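Local coordinates for calcium homeostasis modulator protein 5 (PDB 7D60) that forms undecameric, cone-shaped large-pore channels in the membrane, whose gating and ion conductance are likely regulated by membrane lipids, at residues A[280-283]-A[284-288]. Residues are numbered along the deposited sequence; the frame is centred on the assembly and turned at random.
Sequences TLHR and VVDNG
His282 and Asp286, one helical turn apart, illustrate how an i to i+4 spacing sets an imidazole beside a carboxylate. From the Asp286 backbone the side chain can be traced outward. CB lies over the preceding turn, 3.6 Å from His282 O, the same carbonyl that accepts the Asp286 N-H. CG follows, set anti to the carbonyl carbon (chi1 -83°), which turns the carboxylate back toward the histidine. There OD2 comes 3.0 Å from His282 NE2, with His282 CD2 close by, but the approach is too badly angled for a hydrogen bond. The ring and carboxylate planes stand 64° apart. OD1 has a firmer partner, a salt bridge to Arg240 of the second subunit, while His282 ND1 is held by the backbone N of Tyr278. The histidine ring also meets His277 edge to face, and the His282 side chain packs on Asn241 of that second subunit. The setting is the short C-terminal helix 280-287, in the region assigned as cytoplasmic, which packs against a neighbouring copy in the channel assembly. Its backbone shows the i to i+4 ladder of an alpha helix: the bonds from Val284 N to Thr280 O and from Val285 N to Leu281 O are weak, whereas Asn287 N reaches Arg283 O at 3.1 Å. Without the imidazole, as with an alanine here, the Tyr278 N-H would probably lose its acceptor, His277 its edge-to-face partner and Asn241 of the second subunit a packing contact. Val285 packs on Pro251 of the second subunit, as Asp286 does, and its CG2 lies beside Leu281 O. Val284 places CG1 beside Thr280 O, and its CG2 meets Leu281 CD1 at 4.1 Å, an apolar touch between methyl groups.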
loop_
_atom_site.group_PDB
_atom_site.type_symbol
_atom_site.label_atom_id
_atom_site.label_comp_id
_atom_site.label_asym_id
_atom_site.label_seq_id
_atom_site.Cartn_x
_atom_site.Cartn_y
_atom_site.Cartn_z
ATOM N N THR A 280 -27.093 -12.310 51.638
ATOM C CA THR A 280 -28.062 -11.789 52.589
ATOM C C THR A 280 -29.429 -11.582 51.958
ATOM O O THR A 280 -30.418 -11.450 52.684
ATOM C CB THR A 280 -27.558 -10.483 53.200
ATOM O OG1 THR A 280 -28.529 -9.981 54.121
ATOM C CG2 THR A 280 -27.304 -9.461 52.131
ATOM N N LEU A 281 -29.509 -11.563 50.631
ATOM C CA LEU A 281 -30.794 -11.588 49.953
ATOM C C LEU A 281 -31.376 -12.991 49.909
ATOM O O LEU A 281 -32.597 -13.150 49.914
ATOM C CB LEU A 281 -30.643 -11.036 48.540
ATOM C CG LEU A 281 -31.910 -10.692 47.772
ATOM C CD1 LEU A 281 -32.768 -9.777 48.593
ATOM C CD2 LEU A 281 -31.541 -10.032 46.476
ATOM N N HIS A 282 -30.521 -14.011 49.858
ATOM C CA HIS A 282 -30.969 -15.391 50.001
ATOM C C HIS A 282 -31.520 -15.644 51.399
ATOM O O HIS A 282 -32.463 -16.421 51.570
ATOM C CB HIS A 282 -29.800 -16.326 49.690
ATOM C CG HIS A 282 -30.158 -17.777 49.602
ATOM N ND1 HIS A 282 -29.204 -18.766 49.550
ATOM C CD2 HIS A 282 -31.352 -18.408 49.537
ATOM C CE1 HIS A 282 -29.792 -19.943 49.470
ATOM N NE2 HIS A 282 -31.097 -19.755 49.464
ATOM N N ARG A 283 -30.968 -14.974 52.406
ATOM C CA ARG A 283 -31.363 -15.251 53.779
ATOM C C ARG A 283 -32.708 -14.627 54.128
ATOM O O ARG A 283 -33.509 -15.248 54.828
ATOM C CB ARG A 283 -30.282 -14.767 54.739
ATOM C CG ARG A 283 -30.518 -15.149 56.177
ATOM C CD ARG A 283 -29.590 -14.403 57.095
ATOM N NE ARG A 283 -29.732 -12.963 56.932
ATOM C CZ ARG A 283 -30.139 -12.139 57.889
ATOM N NH1 ARG A 283 -30.443 -12.614 59.087
ATOM N NH2 ARG A 283 -30.238 -10.839 57.647
ATOM N N VAL A 284 -32.988 -13.414 53.650
ATOM C CA VAL A 284 -34.257 -12.775 53.993
ATOM C C VAL A 284 -35.424 -13.330 53.189
ATOM O O VAL A 284 -36.578 -13.132 53.581
ATOM C CB VAL A 284 -34.185 -11.247 53.824
ATOM C CG1 VAL A 284 -33.050 -10.685 54.642
ATOM C CG2 VAL A 284 -34.030 -10.866 52.374
ATOM N N VAL A 285 -35.162 -14.021 52.082
ATOM C CA VAL A 285 -36.228 -14.682 51.341
ATOM C C VAL A 285 -36.596 -16.007 51.996
ATOM O O VAL A 285 -37.778 -16.317 52.174
ATOM C CB VAL A 285 -35.807 -14.853 49.870
ATOM C CG1 VAL A 285 -36.747 -15.767 49.131
ATOM C CG2 VAL A 285 -35.789 -13.512 49.193
ATOM N N ASP A 286 -35.595 -16.787 52.404
ATOM C CA ASP A 286 -35.856 -18.094 52.995
ATOM C C ASP A 286 -36.411 -17.987 54.407
ATOM O O ASP A 286 -37.186 -18.850 54.831
ATOM C CB ASP A 286 -34.578 -18.925 53.005
ATOM C CG ASP A 286 -34.330 -19.621 51.691
ATOM O OD1 ASP A 286 -35.242 -19.632 50.840
ATOM O OD2 ASP A 286 -33.220 -20.156 51.503
ATOM N N ASN A 287 -36.030 -16.953 55.148
ATOM C CA ASN A 287 -36.440 -16.802 56.537
ATOM C C ASN A 287 -37.683 -15.940 56.698
ATOM O O ASN A 287 -38.460 -16.154 57.631
ATOM C CB ASN A 287 -35.295 -16.206 57.356
ATOM C CG ASN A 287 -35.275 -16.707 58.777
ATOM O OD1 ASN A 287 -36.234 -17.315 59.246
ATOM N ND2 ASN A 287 -34.173 -16.460 59.472
ATOM N N GLY A 288 -37.889 -14.970 55.816
ATOM C CA GLY A 288 -39.054 -14.108 55.889
ATOM C C GLY A 288 -38.895 -12.954 56.858
ATOM O O GLY A 288 -37.912 -12.217 56.807
#